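PDB 1U0L: probable GTPase engC from Thermotoga maritima, which is a circularly permuted, zinc-binding GTPase that probably hydrolyses GTP slowly and assists late maturation of the 30S ribosomal subunit. Local coordinates for residues Ile14-Glu26 / Thr213-Val225. Sequence-based numbering, arbitrary orientation.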
loop_
_atom_site.group_PDB
_atom_site.type_symbol
_atom_site.label_atom_id
_atom_site.label_comp_id
_atom_site.label_asym_id
_atom_site.label_seq_id
_atom_site.Cartn_x
_atom_site.Cartn_y
_atom_site.Cartn_z
ATOM N N ILE A 14 -13.861 13.584 -4.755
ATOM C CA ILE A 14 -12.941 12.453 -4.870
ATOM C C ILE A 14 -13.719 11.299 -5.487
ATOM O O ILE A 14 -14.811 10.981 -5.024
ATOM C CB ILE A 14 -12.411 11.968 -3.488
ATOM C CG1 ILE A 14 -11.762 13.124 -2.717
ATOM C CG2 ILE A 14 -11.371 10.874 -3.685
ATOM C CD1 ILE A 14 -12.741 14.098 -2.098
ATOM N N VAL A 15 -13.185 10.689 -6.540
ATOM C CA VAL A 15 -13.865 9.550 -7.150
ATOM C C VAL A 15 -13.817 8.373 -6.175
ATOM O O VAL A 15 -12.776 8.098 -5.582
ATOM C CB VAL A 15 -13.179 9.088 -8.418
ATOM C CG1 VAL A 15 -13.867 7.817 -8.932
ATOM C CG2 VAL A 15 -13.192 10.207 -9.450
ATOM N N VAL A 16 -14.923 7.655 -6.027
ATOM C CA VAL A 16 -14.944 6.547 -5.089
ATOM C C VAL A 16 -15.355 5.198 -5.661
ATOM O O VAL A 16 -15.150 4.164 -5.021
ATOM C CB VAL A 16 -15.847 6.873 -3.928
ATOM C CG1 VAL A 16 -15.238 8.003 -3.098
ATOM C CG2 VAL A 16 -17.216 7.237 -4.464
ATOM N N SER A 17 -15.944 5.197 -6.847
ATOM C CA SER A 17 -16.330 3.937 -7.474
ATOM C C SER A 17 -16.918 4.161 -8.853
ATOM O O SER A 17 -17.225 5.289 -9.230
ATOM C CB SER A 17 -17.349 3.188 -6.610
ATOM O OG SER A 17 -18.621 3.799 -6.691
ATOM N N PHE A 18 -17.060 3.074 -9.605
ATOM C CA PHE A 18 -17.630 3.139 -10.940
ATOM C C PHE A 18 -18.877 2.264 -11.029
ATOM O O PHE A 18 -18.802 1.042 -11.089
ATOM C CB PHE A 18 -16.576 2.734 -11.961
ATOM C CG PHE A 18 -15.435 3.698 -12.038
ATOM C CD1 PHE A 18 -14.589 3.878 -10.954
ATOM C CD2 PHE A 18 -15.225 4.456 -13.180
ATOM C CE1 PHE A 18 -13.550 4.800 -11.003
ATOM C CE2 PHE A 18 -14.189 5.382 -13.241
ATOM C CZ PHE A 18 -13.349 5.554 -12.148
ATOM N N HIS A 19 -20.028 2.924 -11.035
ATOM C CA HIS A 19 -21.328 2.265 -11.080
ATOM C C HIS A 19 -22.029 2.493 -12.433
ATOM O O HIS A 19 -21.821 3.517 -13.085
ATOM C CB HIS A 19 -22.175 2.821 -9.928
ATOM C CG HIS A 19 -23.361 1.983 -9.575
ATOM N ND1 HIS A 19 -24.399 1.752 -10.451
ATOM C CD2 HIS A 19 -23.683 1.334 -8.432
ATOM C CE1 HIS A 19 -25.309 0.996 -9.864
ATOM N NE2 HIS A 19 -24.899 0.730 -8.637
ATOM N N SER A 20 -22.856 1.532 -12.842
ATOM C CA SER A 20 -23.610 1.588 -14.105
ATOM C C SER A 20 -22.959 2.360 -15.262
ATOM O O SER A 20 -23.594 3.206 -15.902
ATOM C CB SER A 20 -25.044 2.127 -13.869
ATOM O OG SER A 20 -25.231 2.652 -12.556
ATOM N N ASN A 21 -21.694 2.044 -15.529
ATOM C CA ASN A 21 -20.925 2.667 -16.608
ATOM C C ASN A 21 -20.804 4.183 -16.419
ATOM O O ASN A 21 -20.785 4.943 -17.387
ATOM C CB ASN A 21 -21.584 2.336 -17.954
ATOM C CG ASN A 21 -20.602 2.336 -19.115
ATOM O OD1 ASN A 21 -20.917 1.862 -20.209
ATOM N ND2 ASN A 21 -19.412 2.873 -18.888
ATOM N N MET A 22 -20.714 4.608 -15.160
ATOM C CA MET A 22 -20.585 6.024 -14.810
ATOM C C MET A 22 -19.728 6.229 -13.551
ATOM O O MET A 22 -19.681 5.371 -12.669
ATOM C CB MET A 22 -21.970 6.644 -14.591
ATOM C CG MET A 22 -22.830 6.759 -15.848
ATOM S SD MET A 22 -24.442 7.528 -15.532
ATOM C CE MET A 22 -24.089 9.197 -15.951
ATOM N N VAL A 23 -19.055 7.372 -13.475
ATOM C CA VAL A 23 -18.204 7.693 -12.335
ATOM C C VAL A 23 -18.990 8.257 -11.152
ATOM O O VAL A 23 -19.752 9.215 -11.294
ATOM C CB VAL A 23 -17.124 8.735 -12.720
ATOM C CG1 VAL A 23 -16.277 9.096 -11.496
ATOM C CG2 VAL A 23 -16.253 8.196 -13.841
ATOM N N THR A 24 -18.787 7.664 -9.980
ATOM C CA THR A 24 -19.454 8.105 -8.759
ATOM C C THR A 24 -18.456 8.968 -8.001
ATOM O O THR A 24 -17.384 8.487 -7.643
ATOM C CB THR A 24 -19.808 6.911 -7.845
ATOM O OG1 THR A 24 -20.362 5.849 -8.633
ATOM C CG2 THR A 24 -20.817 7.331 -6.782
ATOM N N VAL A 25 -18.788 10.231 -7.757
ATOM C CA VAL A 25 -17.872 11.098 -7.015
ATOM C C VAL A 25 -18.462 11.471 -5.670
ATOM O O VAL A 25 -19.666 11.401 -5.469
ATOM C CB VAL A 25 -17.535 12.421 -7.781
ATOM C CG1 VAL A 25 -17.812 12.257 -9.267
ATOM C CG2 VAL A 25 -18.313 13.589 -7.197
ATOM N N GLU A 26 -17.600 11.866 -4.749
ATOM C CA GLU A 26 -18.036 12.282 -3.428
ATOM C C GLU A 26 -17.624 13.733 -3.283
ATOM O O GLU A 26 -16.520 14.103 -3.672
ATOM C CB GLU A 26 -17.359 11.444 -2.357
ATOM C CG GLU A 26 -17.717 11.863 -0.955
ATOM C CD GLU A 26 -17.156 10.917 0.083
ATOM O OE1 GLU A 26 -17.279 9.689 -0.121
ATOM O OE2 GLU A 26 -16.607 11.400 1.098
ATOM N N THR A 213 -13.384 -2.886 -10.804
ATOM C CA THR A 213 -12.716 -1.704 -10.281
ATOM C C THR A 213 -12.867 -1.612 -8.760
ATOM O O THR A 213 -13.868 -2.053 -8.187
ATOM C CB THR A 213 -13.248 -0.430 -10.943
ATOM O OG1 THR A 213 -14.665 -0.358 -10.775
ATOM C CG2 THR A 213 -12.926 -0.436 -12.423
ATOM N N ALA A 214 -11.856 -1.056 -8.104
ATOM C CA ALA A 214 -11.885 -0.934 -6.658
ATOM C C ALA A 214 -12.871 0.133 -6.264
ATOM O O ALA A 214 -13.478 0.772 -7.113
ATOM C CB ALA A 214 -10.508 -0.575 -6.133
ATOM N N GLN A 215 -13.030 0.320 -4.965
ATOM C CA GLN A 215 -13.927 1.327 -4.438
ATOM C C GLN A 215 -13.254 1.909 -3.227
ATOM O O GLN A 215 -12.344 1.301 -2.662
ATOM C CB GLN A 215 -15.245 0.708 -4.017
ATOM C CG GLN A 215 -16.182 0.442 -5.151
ATOM C CD GLN A 215 -17.526 -0.021 -4.657
ATOM O OE1 GLN A 215 -17.973 0.388 -3.582
ATOM N NE2 GLN A 215 -18.192 -0.867 -5.439
ATOM N N LEU A 216 -13.676 3.091 -2.814
ATOM C CA LEU A 216 -13.067 3.658 -1.633
ATOM C C LEU A 216 -14.116 3.567 -0.551
ATOM O O LEU A 216 -15.264 3.928 -0.769
ATOM C CB LEU A 216 -12.640 5.107 -1.877
ATOM C CG LEU A 216 -11.571 5.312 -2.956
ATOM C CD1 LEU A 216 -11.150 6.759 -2.970
ATOM C CD2 LEU A 216 -10.358 4.434 -2.667
ATOM N N LEU A 217 -13.735 3.033 0.598
ATOM C CA LEU A 217 -14.664 2.917 1.697
ATOM C C LEU A 217 -14.309 4.018 2.673
ATOM O O LEU A 217 -13.142 4.156 3.058
ATOM C CB LEU A 217 -14.528 1.551 2.359
ATOM C CG LEU A 217 -14.869 0.394 1.425
ATOM C CD1 LEU A 217 -14.454 -0.921 2.061
ATOM C CD2 LEU A 217 -16.358 0.417 1.113
ATOM N N LYS A 218 -15.301 4.812 3.067
ATOM C CA LYS A 218 -15.037 5.901 3.986
ATOM C C LYS A 218 -15.016 5.390 5.416
ATOM O O LYS A 218 -15.868 4.598 5.816
ATOM C CB LYS A 218 -16.100 6.989 3.842
ATOM C CG LYS A 218 -15.751 8.286 4.561
ATOM C CD LYS A 218 -16.907 9.275 4.597
ATOM C CE LYS A 218 -17.368 9.686 3.204
ATOM N NZ LYS A 218 -18.028 8.574 2.452
ATOM N N PHE A 219 -14.033 5.842 6.184
ATOM C CA PHE A 219 -13.923 5.438 7.576
ATOM C C PHE A 219 -14.756 6.341 8.464
ATOM O O PHE A 219 -14.909 7.536 8.199
ATOM C CB PHE A 219 -12.470 5.498 8.054
ATOM C CG PHE A 219 -11.668 4.275 7.719
ATOM C CD1 PHE A 219 -10.439 4.390 7.074
ATOM C CD2 PHE A 219 -12.135 3.011 8.057
ATOM C CE1 PHE A 219 -9.687 3.264 6.766
ATOM C CE2 PHE A 219 -11.391 1.877 7.754
ATOM C CZ PHE A 219 -10.166 2.004 7.108
ATOM N N ASP A 220 -15.283 5.757 9.530
ATOM C CA ASP A 220 -16.076 6.494 10.494
ATOM C C ASP A 220 -15.337 7.762 10.880
ATOM O O ASP A 220 -15.914 8.847 10.918
ATOM C CB ASP A 220 -16.272 5.646 11.748
ATOM C CG ASP A 220 -17.703 5.235 11.948
ATOM O OD1 ASP A 220 -18.486 5.358 10.982
ATOM O OD2 ASP A 220 -18.044 4.783 13.065
ATOM N N PHE A 221 -14.046 7.601 11.146
ATOM C CA PHE A 221 -13.186 8.682 11.596
ATOM C C PHE A 221 -12.517 9.510 10.515
ATOM O O PHE A 221 -11.535 10.206 10.794
ATOM C CB PHE A 221 -12.121 8.095 12.510
ATOM C CG PHE A 221 -11.422 6.905 11.919
ATOM C CD1 PHE A 221 -10.455 7.068 10.930
ATOM C CD2 PHE A 221 -11.751 5.621 12.322
ATOM C CE1 PHE A 221 -9.833 5.967 10.353
ATOM C CE2 PHE A 221 -11.136 4.519 11.755
ATOM C CZ PHE A 221 -10.174 4.691 10.768
ATOM N N GLY A 222 -13.027 9.449 9.290
ATOM C CA GLY A 222 -12.433 10.234 8.222
ATOM C C GLY A 222 -11.222 9.560 7.616
ATOM O O GLY A 222 -10.265 9.196 8.308
ATOM N N GLY A 223 -11.254 9.401 6.302
ATOM C CA GLY A 223 -10.162 8.747 5.610
ATOM C C GLY A 223 -10.804 7.637 4.810
ATOM O O GLY A 223 -11.991 7.358 4.992
ATOM N N TYR A 224 -10.046 7.014 3.919
ATOM C CA TYR A 224 -10.595 5.932 3.127
ATOM C C TYR A 224 -9.651 4.763 3.035
ATOM O O TYR A 224 -8.436 4.911 3.203
ATOM C CB TYR A 224 -10.867 6.362 1.696
ATOM C CG TYR A 224 -11.710 7.585 1.511
ATOM C CD1 TYR A 224 -11.155 8.864 1.612
ATOM C CD2 TYR A 224 -13.041 7.471 1.108
ATOM C CE1 TYR A 224 -11.899 9.997 1.300
ATOM C CE2 TYR A 224 -13.794 8.599 0.794
ATOM C CZ TYR A 224 -13.216 9.855 0.886
ATOM O OH TYR A 224 -13.940 10.955 0.508
ATOM N N VAL A 225 -10.232 3.600 2.754
ATOM C CA VAL A 225 -9.467 2.382 2.541
ATOM C C VAL A 225 -10.052 1.728 1.298
ATOM O O VAL A 225 -11.267 1.730 1.089
ATOM C CB VAL A 225 -9.525 1.397 3.729
ATOM C CG1 VAL A 225 -10.942 0.835 3.910
ATOM C CG2 VAL A 225 -8.487 0.284 3.494
HETATM O O HOH W 1 -15.755 0.830 -8.705
#
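Val-16 and Leu-216 join strands 14-19 and 216-218 through one backbone hydrogen bond, Leu-216 N to Val-16 O at 2.9 Å, the N-H meeting a lone pair in the carbonyl plane. The Leu-216 side chain can be followed from there into the interface. Its CB packs on Val-16 CG1, and CG, anti to the carbonyl carbon (chi1 -63°), sets the branch beside the backbone of Val-15 and Val-16. At the tip, Leu-216 CD1 touches Val-15 O at 3.4 Å and Ile-14 CG2 at 4.2 Å. Val-16 CG1 also reaches Tyr-224 CE2 at 4.2 Å.

Beyond this apolar patch, Glu-26 runs out in an extended chain to bring its carboxylate to strands 216-218 and 224-225. Lys-218 NZ forms a salt bridge with Glu-26 OE1 at 2.9 Å, coming from above the carboxylate plane, while Tyr-224 OH donates to OE2, whose position is less certain. At the far end, a water accepts from Phe-18 N and donates to Ala-214 O, and it lies 2.6 Å from Thr-213 OG1. The contact thus docks the N-terminal OB-fold domain against the outermost strand, 216-218, of the circularly permuted GTPase domain's sheet, away from the nucleotide and zinc sites.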